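Local coordinates for tyrosine specific protein phosphatase (Trypanosoma cruzi, PDB 4AZ1) that probably removes phosphate from phosphotyrosine residues of other proteins, acting as a protein tyrosine phosphatase, at residues A[27-30]-A[31-34]; A[59-62]-A[63-66]; A[102-105]-A[106-110]; A[249-252]-A[253-257]; A[280-283]-A[284-287]. All coordinates share one frame; numbering follows the deposited sequence.

Contact 1: residues A[27-30]-A[31-34]; sequences LLLR and QEDP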
loop_
_atom_site.group_PDB
_atom_site.type_symbol
_atom_site.label_atom_id
_atom_site.label_comp_id
_atom_site.label_asym_id
_atom_site.label_seq_id
_atom_site.Cartn_x
_atom_site.Cartn_y
_atom_site.Cartn_z
ATOM N N LEU A 27 28.165 4.267 25.738
ATOM C CA LEU A 27 29.309 4.376 24.842
ATOM C C LEU A 27 28.889 4.205 23.378
ATOM O O LEU A 27 29.391 4.907 22.495
ATOM C CB LEU A 27 30.384 3.364 25.245
ATOM C CG LEU A 27 31.680 3.306 24.445
ATOM C CD1 LEU A 27 32.448 4.626 24.567
ATOM C CD2 LEU A 27 32.529 2.135 24.933
ATOM N N LEU A 28 27.949 3.306 23.115
ATOM C CA LEU A 28 27.425 3.164 21.754
ATOM C C LEU A 28 26.735 4.441 21.266
ATOM O O LEU A 28 26.960 4.876 20.141
ATOM C CB LEU A 28 26.447 1.992 21.655
ATOM C CG LEU A 28 27.014 0.577 21.711
ATOM C CD1 LEU A 28 25.888 -0.415 21.946
ATOM C CD2 LEU A 28 27.756 0.232 20.427
ATOM N N LEU A 29 25.886 5.032 22.105
ATOM C CA LEU A 29 25.212 6.280 21.736
ATOM C C LEU A 29 26.258 7.362 21.520
ATOM O O LEU A 29 26.169 8.154 20.583
ATOM C CB LEU A 29 24.246 6.720 22.834
ATOM C CG LEU A 29 23.077 5.789 23.144
ATOM C CD1 LEU A 29 22.177 6.433 24.185
ATOM C CD2 LEU A 29 22.308 5.503 21.871
ATOM N N ARG A 30 27.256 7.367 22.399
ATOM C CA ARG A 30 28.374 8.312 22.338
ATOM C C ARG A 30 29.057 8.321 20.958
ATOM O O ARG A 30 29.609 9.337 20.548
ATOM C CB ARG A 30 29.362 7.991 23.476
ATOM C CG ARG A 30 30.765 8.567 23.367
ATOM C CD ARG A 30 30.834 10.003 23.846
ATOM N NE ARG A 30 32.215 10.470 23.980
ATOM C CZ ARG A 30 32.993 10.797 22.954
ATOM N NH1 ARG A 30 32.530 10.697 21.711
ATOM N NH2 ARG A 30 34.236 11.217 23.166
ATOM N N GLN A 31 28.968 7.208 20.229
ATOM C CA GLN A 31 29.629 7.090 18.928
ATOM C C GLN A 31 28.774 7.584 17.775
ATOM O O GLN A 31 29.239 7.621 16.626
ATOM C CB GLN A 31 30.006 5.636 18.652
ATOM C CG GLN A 31 31.456 5.314 18.917
ATOM C CD GLN A 31 31.746 5.126 20.384
ATOM O OE1 GLN A 31 31.596 4.029 20.917
ATOM N NE2 GLN A 31 32.166 6.197 21.048
ATOM N N GLU A 32 27.522 7.937 18.064
ATOM C CA GLU A 32 26.612 8.371 17.005
ATOM C C GLU A 32 27.068 9.662 16.303
ATOM O O GLU A 32 27.365 10.678 16.957
ATOM C CB GLU A 32 25.188 8.511 17.544
ATOM C CG GLU A 32 24.596 7.176 17.984
ATOM C CD GLU A 32 23.124 7.268 18.369
ATOM O OE1 GLU A 32 22.606 8.402 18.533
ATOM O OE2 GLU A 32 22.492 6.199 18.513
ATOM N N ASP A 33 27.136 9.605 14.974
ATOM C CA ASP A 33 27.489 10.777 14.166
ATOM C C ASP A 33 26.917 10.670 12.752
ATOM O O ASP A 33 27.631 10.349 11.800
ATOM C CB ASP A 33 29.003 10.983 14.116
ATOM C CG ASP A 33 29.396 12.251 13.356
ATOM O OD1 ASP A 33 28.507 13.105 13.108
ATOM O OD2 ASP A 33 30.592 12.394 13.015
ATOM N N PRO A 34 25.623 10.981 12.615
ATOM C CA PRO A 34 24.839 10.792 11.390
ATOM C C PRO A 34 25.039 11.924 10.393
ATOM O O PRO A 34 24.556 11.831 9.264
ATOM C CB PRO A 34 23.405 10.816 11.909
ATOM C CG PRO A 34 23.456 11.788 13.049
ATOM C CD PRO A 34 24.831 11.629 13.677
HETATM O O HOH W 1 30.071 10.802 18.330
#
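Gln31 folds back over Leu27, one turn earlier, and over its neighbour Arg30. Its backbone N gives a hydrogen bond to Leu28 O at 3.1 Å and a weak one to Leu27 O. The Gln31 chain leaves CA with an unstaggered first torsion (chi1 -100°) and then bends at chi2 (79°), which turns its amide back along the chain. The amide runs across two aliphatic stems. OE1 lies 3.6 Å from Leu27 CG, and NE2 lies 3.6 Å from Arg30 CG. The amide meets the Arg30 stem, and the guanidinium plane is turned 57° from it.

Glu32 comes next. Its N is bonded to Leu29 O at 2.9 Å in a nearly straight line. Its extended side chain lies beside Leu29 and points the same way, with OE2 3.4 Å from Leu29 CD2. The carboxylate forms a salt bridge with Arg264 of helix 255-266, and Leu29 packs on that same arginine. A water donates to Arg30 O at 2.7 Å and to Glu32 O at 3.0 Å, so it ties the two carbonyls together. At Glu32 the backbone turns extended. Bonds reaching three residues back, followed by an extended residue, are typical of the C-terminal end of a helix, here helix 14-30 where it runs out beside helix 255-266.

Contact 2: residues A[59-62]-A[63-66]; sequences ATLY and PQVT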
loop_
_atom_site.group_PDB
_atom_site.type_symbol
_atom_site.label_atom_id
_atom_site.label_comp_id
_atom_site.label_asym_id
_atom_site.label_seq_id
_atom_site.Cartn_x
_atom_site.Cartn_y
_atom_site.Cartn_z
ATOM N N ALA A 59 24.389 3.463 1.792
ATOM C CA ALA A 59 25.380 2.452 1.421
ATOM C C ALA A 59 24.859 1.019 1.489
ATOM O O ALA A 59 25.309 0.161 0.734
ATOM C CB ALA A 59 26.617 2.594 2.285
ATOM N N THR A 60 23.927 0.766 2.406
ATOM C CA THR A 60 23.406 -0.578 2.613
ATOM C C THR A 60 21.889 -0.633 2.403
ATOM O O THR A 60 21.221 -1.583 2.827
ATOM C CB THR A 60 23.751 -1.087 4.024
ATOM O OG1 THR A 60 23.171 -0.215 4.997
ATOM C CG2 THR A 60 25.261 -1.127 4.229
ATOM N N LEU A 61 21.353 0.386 1.738
ATOM C CA LEU A 61 19.917 0.471 1.483
ATOM C C LEU A 61 19.426 -0.765 0.718
ATOM O O LEU A 61 20.008 -1.141 -0.296
ATOM C CB LEU A 61 19.603 1.742 0.689
ATOM C CG LEU A 61 18.129 1.965 0.331
ATOM C CD1 LEU A 61 17.327 2.264 1.587
ATOM C CD2 LEU A 61 17.994 3.085 -0.650
ATOM N N TYR A 62 18.379 -1.411 1.217
ATOM C CA TYR A 62 17.855 -2.613 0.572
ATOM C C TYR A 62 16.507 -2.302 -0.073
ATOM O O TYR A 62 15.682 -1.607 0.524
ATOM C CB TYR A 62 17.725 -3.770 1.581
ATOM C CG TYR A 62 17.432 -5.119 0.932
ATOM C CD1 TYR A 62 18.464 -5.908 0.428
ATOM C CD2 TYR A 62 16.126 -5.599 0.824
ATOM C CE1 TYR A 62 18.207 -7.137 -0.168
ATOM C CE2 TYR A 62 15.862 -6.824 0.233
ATOM C CZ TYR A 62 16.906 -7.590 -0.262
ATOM O OH TYR A 62 16.647 -8.807 -0.855
ATOM N N PRO A 63 16.270 -2.832 -1.281
ATOM C CA PRO A 63 17.118 -3.774 -2.026
ATOM C C PRO A 63 18.132 -3.146 -2.985
ATOM O O PRO A 63 18.702 -3.885 -3.789
ATOM C CB PRO A 63 16.093 -4.545 -2.858
ATOM C CG PRO A 63 15.090 -3.498 -3.200
ATOM C CD PRO A 63 14.968 -2.640 -1.947
ATOM N N GLN A 64 18.353 -1.837 -2.909
ATOM C CA GLN A 64 19.150 -1.131 -3.921
ATOM C C GLN A 64 20.605 -1.589 -4.044
ATOM O O GLN A 64 21.231 -1.388 -5.084
ATOM C CB GLN A 64 19.094 0.386 -3.694
ATOM C CG GLN A 64 17.748 1.041 -4.040
ATOM C CD GLN A 64 16.644 0.757 -3.017
ATOM O OE1 GLN A 64 16.826 -0.017 -2.069
ATOM N NE2 GLN A 64 15.491 1.396 -3.209
ATOM N N VAL A 65 21.138 -2.208 -2.995
ATOM C CA VAL A 65 22.538 -2.632 -2.997
ATOM C C VAL A 65 22.749 -4.020 -3.608
ATOM O O VAL A 65 23.889 -4.457 -3.799
ATOM C CB VAL A 65 23.141 -2.572 -1.586
ATOM C CG1 VAL A 65 23.169 -1.136 -1.109
ATOM C CG2 VAL A 65 22.340 -3.444 -0.622
ATOM N N THR A 66 21.647 -4.706 -3.908
ATOM C CA THR A 66 21.688 -5.982 -4.620
ATOM C C THR A 66 21.595 -5.779 -6.135
ATOM O O THR A 66 21.877 -6.695 -6.913
ATOM C CB THR A 66 20.568 -6.952 -4.151
ATOM O OG1 THR A 66 19.335 -6.237 -3.993
ATOM C CG2 THR A 66 20.939 -7.604 -2.826
HETATM O O HOH W 2 14.565 0.935 -0.381
#
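Tyr62 and Pro63 are joined by a cis peptide bond, and this brings the proline under the aromatic ring. Pro63 CA makes a CH-pi contact 3.5 Å from the ring centroid, 21° off the ring normal. CB of the same proline sits over the centre of that ring. Thr66 CG2 approaches Tyr62 CE1 obliquely at 3.8 Å. Leu61 crosses the Gln64 side chain obliquely, with CD2 3.6 Å from the amide carbon CD.

With a cis proline in third place, residues 61 to 64 form a type VI turn. It lies in the long loop before strand 79-82, and backbone bonds between Thr60 and Leu81 and between Tyr62 and Gly79 tie the loop to that strand.

Val65 N gives a weak hydrogen bond to Leu61 O at 3.1 Å. Pro63 O accepts from Thr66 N at 3.1 Å. The Thr66 hydroxyl also points to Pro63 O, at a distance too short to be trusted in detail, and it has a second partner in Lys111. One water lies 2.9 Å from Tyr62 O, to which it probably donates, and takes a weak bond from Gln64 NE2 at 3.0 Å. Gln64 is bent at chi2 (74°), and this folds its amide back beside the Tyr62 carbonyl.

Packing is tight at Val65. Its CG1 lies 3.1 Å from Ala59 O, and both its methyls are close to Leu61 O.

Contact 3: residues A[102-105]-A[106-110]; sequences PDFL and AMLYE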
loop_
_atom_site.group_PDB
_atom_site.type_symbol
_atom_site.label_atom_id
_atom_site.label_comp_id
_atom_site.label_asym_id
_atom_site.label_seq_id
_atom_site.Cartn_x
_atom_site.Cartn_y
_atom_site.Cartn_z
ATOM N N PRO A 102 2.601 -1.513 -0.807
ATOM C CA PRO A 102 2.805 -2.179 -2.099
ATOM C C PRO A 102 4.296 -2.364 -2.400
ATOM O O PRO A 102 4.686 -3.409 -2.948
ATOM C CB PRO A 102 2.177 -1.204 -3.104
ATOM C CG PRO A 102 1.181 -0.414 -2.311
ATOM C CD PRO A 102 1.783 -0.289 -0.940
ATOM N N ASP A 103 5.108 -1.362 -2.060
ATOM C CA ASP A 103 6.563 -1.468 -2.188
ATOM C C ASP A 103 7.100 -2.644 -1.381
ATOM O O ASP A 103 7.970 -3.396 -1.838
ATOM C CB ASP A 103 7.226 -0.193 -1.676
ATOM C CG ASP A 103 6.733 1.049 -2.393
ATOM O OD1 ASP A 103 5.545 1.425 -2.198
ATOM O OD2 ASP A 103 7.541 1.646 -3.138
ATOM N N PHE A 104 6.586 -2.793 -0.172
ATOM C CA PHE A 104 7.092 -3.813 0.737
ATOM C C PHE A 104 6.790 -5.192 0.149
ATOM O O PHE A 104 7.676 -6.053 0.056
ATOM C CB PHE A 104 6.440 -3.632 2.107
ATOM C CG PHE A 104 6.888 -4.629 3.152
ATOM C CD1 PHE A 104 8.174 -4.583 3.678
ATOM C CD2 PHE A 104 6.008 -5.589 3.632
ATOM C CE1 PHE A 104 8.571 -5.491 4.662
ATOM C CE2 PHE A 104 6.402 -6.505 4.611
ATOM C CZ PHE A 104 7.677 -6.453 5.126
ATOM N N LEU A 105 5.545 -5.386 -0.275
ATOM C CA LEU A 105 5.123 -6.674 -0.827
ATOM C C LEU A 105 5.850 -6.978 -2.131
ATOM O O LEU A 105 6.211 -8.136 -2.408
ATOM C CB LEU A 105 3.602 -6.708 -1.040
ATOM C CG LEU A 105 2.750 -6.558 0.229
ATOM C CD1 LEU A 105 1.242 -6.714 -0.055
ATOM C CD2 LEU A 105 3.178 -7.524 1.307
ATOM N N ALA A 106 6.057 -5.940 -2.938
ATOM C CA ALA A 106 6.760 -6.107 -4.205
ATOM C C ALA A 106 8.193 -6.563 -3.956
ATOM O O ALA A 106 8.738 -7.387 -4.705
ATOM C CB ALA A 106 6.758 -4.810 -4.996
ATOM N N MET A 107 8.804 -5.996 -2.919
ATOM C CA MET A 107 10.145 -6.387 -2.508
ATOM C C MET A 107 10.162 -7.854 -2.120
ATOM O O MET A 107 11.010 -8.602 -2.600
ATOM C CB MET A 107 10.630 -5.530 -1.335
ATOM C CG MET A 107 12.044 -5.867 -0.860
ATOM S SD MET A 107 12.091 -7.176 0.404
ATOM C CE MET A 107 10.936 -6.483 1.603
ATOM N N LEU A 108 9.223 -8.260 -1.260
ATOM C CA LEU A 108 9.147 -9.649 -0.822
ATOM C C LEU A 108 9.047 -10.555 -2.031
ATOM O O LEU A 108 9.671 -11.623 -2.086
ATOM C CB LEU A 108 7.918 -9.875 0.053
ATOM C CG LEU A 108 7.917 -9.202 1.413
ATOM C CD1 LEU A 108 6.651 -9.588 2.168
ATOM C CD2 LEU A 108 9.179 -9.643 2.161
ATOM N N TYR A 109 8.264 -10.107 -3.008
ATOM C CA TYR A 109 7.977 -10.911 -4.177
ATOM C C TYR A 109 9.163 -10.998 -5.127
ATOM O O TYR A 109 9.543 -12.089 -5.545
ATOM C CB TYR A 109 6.754 -10.366 -4.920
ATOM C CG TYR A 109 6.377 -11.230 -6.092
ATOM C CD1 TYR A 109 5.640 -12.399 -5.909
ATOM C CD2 TYR A 109 6.779 -10.901 -7.382
ATOM C CE1 TYR A 109 5.307 -13.209 -6.982
ATOM C CE2 TYR A 109 6.445 -11.709 -8.465
ATOM C CZ TYR A 109 5.709 -12.856 -8.255
ATOM O OH TYR A 109 5.377 -13.659 -9.321
ATOM N N GLU A 110 9.717 -9.850 -5.500
ATOM C CA GLU A 110 10.830 -9.819 -6.446
ATOM C C GLU A 110 12.096 -10.469 -5.868
ATOM O O GLU A 110 12.840 -11.141 -6.589
ATOM C CB GLU A 110 11.130 -8.377 -6.880
ATOM C CG GLU A 110 12.124 -8.269 -8.044
ATOM C CD GLU A 110 13.245 -7.281 -7.771
ATOM O OE1 GLU A 110 13.020 -6.322 -7.001
ATOM O OE2 GLU A 110 14.354 -7.469 -8.321
#
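Two turns of helix 101-110 bring Phe104 and Leu105 against Met107 and Leu108. Regular backbone bonds hold the turns, each from a residue to the one four places earlier: Ala106 to Pro102, Met107 to Asp103, Leu108 to Phe104 and Tyr109 to Leu105. The Leu108 N to Phe104 O bond is 3.0 Å long.

Leu108 CG lies over one face of the Phe104 ring, and its CD1 meets Phe104 CE2 at 3.9 Å. The same CD1 also touches Leu105 CD2, at 4.1 Å. Met107 comes to the ring obliquely. Its chain bends at chi2 (-88°) and again at chi3 (-54°), which curls CE to within 3.9 Å of Phe104 CD1 and 3.6 Å of Phe104 O.

This helix lies against the large mixed sheet of the phosphatase fold. Leu108 packs on strands 169-177 and 184-191, and Ala106 on strand 151-164. Tyr133 meets the Phe104 ring edge-to-face.

Two buried polar groups find partners outside the helix. Asp103 forms a salt bridge with Lys48 and accepts from Tyr76 N. Tyr109 OH is bonded to Pro182 O.

Contact 4: residues A[249-252]-A[253-257]; sequences GTLT and DTTVY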
loop_
_atom_site.group_PDB
_atom_site.type_symbol
_atom_site.label_atom_id
_atom_site.label_comp_id
_atom_site.label_asym_id
_atom_site.label_seq_id
_atom_site.Cartn_x
_atom_site.Cartn_y
_atom_site.Cartn_z
ATOM N N GLY A 249 31.951 -21.306 19.037
ATOM C CA GLY A 249 33.066 -21.214 19.962
ATOM C C GLY A 249 33.849 -19.920 19.872
ATOM O O GLY A 249 34.998 -19.855 20.313
ATOM N N THR A 250 33.227 -18.882 19.319
ATOM C CA THR A 250 33.916 -17.608 19.137
ATOM C C THR A 250 33.329 -16.459 19.964
ATOM O O THR A 250 33.653 -15.291 19.724
ATOM C CB THR A 250 33.962 -17.210 17.660
ATOM O OG1 THR A 250 32.684 -17.469 17.068
ATOM C CG2 THR A 250 35.026 -18.021 16.925
ATOM N N LEU A 251 32.474 -16.788 20.929
ATOM C CA LEU A 251 32.012 -15.802 21.904
ATOM C C LEU A 251 33.202 -15.233 22.672
ATOM O O LEU A 251 34.048 -15.980 23.170
ATOM C CB LEU A 251 31.039 -16.447 22.885
ATOM C CG LEU A 251 30.245 -15.548 23.837
ATOM C CD1 LEU A 251 29.410 -14.526 23.060
ATOM C CD2 LEU A 251 29.342 -16.390 24.728
ATOM N N THR A 252 33.289 -13.909 22.756
ATOM C CA THR A 252 34.327 -13.285 23.574
ATOM C C THR A 252 33.670 -12.292 24.517
ATOM O O THR A 252 32.463 -12.067 24.447
ATOM C CB THR A 252 35.378 -12.536 22.736
ATOM O OG1 THR A 252 34.784 -11.359 22.174
ATOM C CG2 THR A 252 35.959 -13.440 21.616
ATOM N N ASP A 253 34.472 -11.675 25.375
ATOM C CA ASP A 253 33.965 -10.708 26.342
ATOM C C ASP A 253 33.386 -9.465 25.652
ATOM O O ASP A 253 32.616 -8.719 26.252
ATOM C CB ASP A 253 35.094 -10.342 27.330
ATOM C CG ASP A 253 34.639 -9.403 28.437
ATOM O OD1 ASP A 253 33.488 -9.531 28.930
ATOM O OD2 ASP A 253 35.444 -8.529 28.813
ATOM N N THR A 254 33.728 -9.266 24.380
ATOM C CA THR A 254 33.317 -8.070 23.648
ATOM C C THR A 254 32.317 -8.353 22.528
ATOM O O THR A 254 31.902 -7.432 21.813
ATOM C CB THR A 254 34.538 -7.343 23.034
ATOM O OG1 THR A 254 35.182 -8.202 22.082
ATOM C CG2 THR A 254 35.540 -6.941 24.115
ATOM N N THR A 255 31.928 -9.618 22.371
ATOM C CA THR A 255 31.015 -10.020 21.291
ATOM C C THR A 255 29.745 -9.170 21.170
ATOM O O THR A 255 29.386 -8.757 20.060
ATOM C CB THR A 255 30.593 -11.498 21.411
ATOM O OG1 THR A 255 31.746 -12.331 21.340
ATOM C CG2 THR A 255 29.640 -11.886 20.289
ATOM N N VAL A 256 29.064 -8.897 22.283
ATOM C CA VAL A 256 27.796 -8.159 22.180
ATOM C C VAL A 256 28.014 -6.728 21.713
ATOM O O VAL A 256 27.329 -6.243 20.802
ATOM C CB VAL A 256 26.994 -8.136 23.495
ATOM C CG1 VAL A 256 25.629 -7.483 23.254
ATOM C CG2 VAL A 256 26.779 -9.545 24.013
ATOM N N TYR A 257 28.964 -6.051 22.347
ATOM C CA TYR A 257 29.344 -4.722 21.919
ATOM C C TYR A 257 29.782 -4.739 20.442
ATOM O O TYR A 257 29.313 -3.924 19.644
ATOM C CB TYR A 257 30.454 -4.156 22.819
ATOM C CG TYR A 257 30.727 -2.701 22.540
ATOM C CD1 TYR A 257 29.937 -1.715 23.106
ATOM C CD2 TYR A 257 31.763 -2.311 21.692
ATOM C CE1 TYR A 257 30.167 -0.376 22.844
ATOM C CE2 TYR A 257 32.003 -0.968 21.429
ATOM C CZ TYR A 257 31.191 -0.011 22.006
ATOM O OH TYR A 257 31.403 1.321 21.756
#
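Residues Thr252 to Thr255 make a type I beta turn, closed by a bond from Thr255 N to Thr252 O at 3.3 Å.

Thr255 is the main side chain of the contact. Its OG1 accepts from Thr252 N at 2.6 Å, with an angle of 173° at the hydrogen. The two residues are therefore bonded twice, once from backbone to backbone and once from backbone to side chain. The Thr255 first torsion (chi1 -60°) holds OG1 beside its own backbone N, anti to the carbonyl carbon. The carbon side of Thr255 is covered by Leu251. Leu251 CD1 lies 3.6 Å from Thr255 CB and 3.8 Å from Thr255 CG2, and the two side chains cross at about a right angle. The leucine thus lies beside the short bond.

Thr252 OG1 in turn donates to Thr254 OG1 at 3.2 Å, and Thr254 OG1 is also bonded to Asp258, in the first turn of helix 255-266. Asp253 forms a salt bridge with Arg20 of helix 14-30.

Just before this, Gly249 has a positive phi and is the C-prime residue of a Schellman motif that ends helix 232-247. The next helix, 255-266, then starts at the turn. There the bond from Thr252 N to Thr255 OG1, from a backbone N-H to the side chain three residues on, is the reciprocal side-chain-to-backbone bond seen in capping boxes at helix starts.

Contact 5: residues A[280-283]-A[284-287]; sequences IYLT and LMCR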
loop_
_atom_site.group_PDB
_atom_site.type_symbol
_atom_site.label_atom_id
_atom_site.label_comp_id
_atom_site.label_asym_id
_atom_site.label_seq_id
_atom_site.Cartn_x
_atom_site.Cartn_y
_atom_site.Cartn_z
ATOM N N ILE A 280 20.065 -8.751 24.692
ATOM C CA ILE A 280 21.038 -9.621 24.033
ATOM C C ILE A 280 21.882 -10.374 25.071
ATOM O O ILE A 280 22.073 -11.577 24.939
ATOM C CB ILE A 280 21.943 -8.885 23.019
ATOM C CG1 ILE A 280 21.096 -8.115 22.003
ATOM C CG2 ILE A 280 22.880 -9.887 22.294
ATOM C CD1 ILE A 280 21.892 -7.092 21.204
ATOM N N TYR A 281 22.356 -9.693 26.113
ATOM C CA TYR A 281 23.057 -10.397 27.194
ATOM C C TYR A 281 22.171 -11.448 27.873
ATOM O O TYR A 281 22.647 -12.532 28.227
ATOM C CB TYR A 281 23.587 -9.420 28.250
ATOM C CG TYR A 281 24.894 -8.743 27.886
ATOM C CD1 TYR A 281 26.105 -9.367 28.124
ATOM C CD2 TYR A 281 24.912 -7.469 27.321
ATOM C CE1 TYR A 281 27.314 -8.748 27.794
ATOM C CE2 TYR A 281 26.100 -6.848 26.990
ATOM C CZ TYR A 281 27.304 -7.492 27.237
ATOM O OH TYR A 281 28.502 -6.870 26.913
ATOM N N LEU A 282 20.901 -11.111 28.087
ATOM C CA LEU A 282 19.960 -12.028 28.738
ATOM C C LEU A 282 19.749 -13.306 27.925
ATOM O O LEU A 282 19.650 -14.395 28.489
ATOM C CB LEU A 282 18.602 -11.349 28.957
ATOM C CG LEU A 282 18.661 -10.139 29.883
ATOM C CD1 LEU A 282 17.274 -9.495 30.062
ATOM C CD2 LEU A 282 19.263 -10.538 31.214
ATOM N N THR A 283 19.664 -13.179 26.605
ATOM C CA THR A 283 19.494 -14.381 25.786
ATOM C C THR A 283 20.748 -15.256 25.868
ATOM O O THR A 283 20.654 -16.483 25.854
ATOM C CB THR A 283 19.143 -14.072 24.303
ATOM O OG1 THR A 283 20.309 -13.623 23.602
ATOM C CG2 THR A 283 18.078 -13.015 24.217
ATOM N N LEU A 284 21.921 -14.629 25.961
ATOM C CA LEU A 284 23.161 -15.401 26.048
ATOM C C LEU A 284 23.170 -16.157 27.363
ATOM O O LEU A 284 23.458 -17.358 27.405
ATOM C CB LEU A 284 24.398 -14.499 25.941
ATOM C CG LEU A 284 24.751 -14.001 24.533
ATOM C CD1 LEU A 284 25.864 -12.977 24.602
ATOM C CD2 LEU A 284 25.159 -15.161 23.598
ATOM N N MET A 285 22.821 -15.453 28.434
ATOM C CA MET A 285 22.759 -16.065 29.749
ATOM C C MET A 285 21.781 -17.242 29.788
ATOM O O MET A 285 22.135 -18.319 30.268
ATOM C CB MET A 285 22.415 -15.017 30.809
ATOM C CG MET A 285 23.497 -13.951 30.965
ATOM S SD MET A 285 22.989 -12.597 32.057
ATOM C CE MET A 285 23.140 -13.416 33.668
ATOM N N CYS A 286 20.563 -17.047 29.283
ATOM C CA CYS A 286 19.590 -18.143 29.238
ATOM C C CYS A 286 20.115 -19.356 28.466
ATOM O O CYS A 286 20.000 -20.487 28.938
ATOM C CB CYS A 286 18.261 -17.681 28.639
ATOM S SG CYS A 286 17.372 -16.523 29.687
ATOM N N ARG A 287 20.710 -19.123 27.296
ATOM C CA ARG A 287 21.279 -20.230 26.520
ATOM C C ARG A 287 22.322 -20.966 27.346
ATOM O O ARG A 287 22.426 -22.194 27.281
ATOM C CB ARG A 287 21.896 -19.727 25.211
ATOM C CG ARG A 287 22.566 -20.812 24.369
ATOM C CD ARG A 287 21.557 -21.850 23.839
ATOM N NE ARG A 287 20.657 -21.291 22.826
ATOM C CZ ARG A 287 20.983 -21.134 21.544
ATOM N NH1 ARG A 287 22.189 -21.490 21.114
ATOM N NH2 ARG A 287 20.110 -20.624 20.687
#
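Met285 lays its side chain along the carbonyl of Tyr281, with CG 3.2 Å from Tyr281 O. Further out, its SD meets Leu282 CD2 at 4.3 Å, a loose apolar contact. The Met285 chain is straight as far as SD and bends only at chi3 (75°).

Thr283 folds back on its own helix. Its OG1 donates to Ile280 O at 3.0 Å. Leu284 N also gives its bond to Ile280 O, at 3.2 Å. Both donors come from the same face of the Ile280 carbonyl plane, so one oxygen is gripped twice. The Thr283 first torsion (chi1 76°) puts OG1 between its backbone N and carbonyl carbon, where it can reach back one turn. Leu284 CG also sits close to that oxygen, at 3.6 Å. The other backbone bonds are regular and run from Met285 to Tyr281, Cys286 to Leu282 and Arg287 to Thr283.

Two longer side chains find their polar partners outside the segments. Tyr281 OH is bonded to Glu24 and Arg20 of helix 14-30, while its ring stacks on Phe9. Arg287 makes salt bridges with Glu207 and Glu247.

Helix 274-288 packs against three other helices. Ile280 and Leu284 pack on Val256 of helix 255-266 and on helix 232-247. Thr283 and Cys286 touch helix 203-215, the former at Leu206 and the latter at Ala203.

How the contacts relate
Contacts 3 and 5 are buried helix turns with regular backbone bonds, and they lie on opposite sides of the chain centre. Contact 3 faces the sheet, whereas contact 5 sits among helices. Contact 1 is on the surface, and more of its chemistry is polar. Contacts 2 and 4 are partly buried turns: the first depends on a cis proline and a ring, the second on threonine hydroxyls. Contact 4 touches both contact 1 and contact 5, which do not touch each other. Helix 255-266 lies between these two and packs on both. Contact 2 instead meets contact 3, where Tyr62 CE2 lies 3.8 Å from Met107 SD.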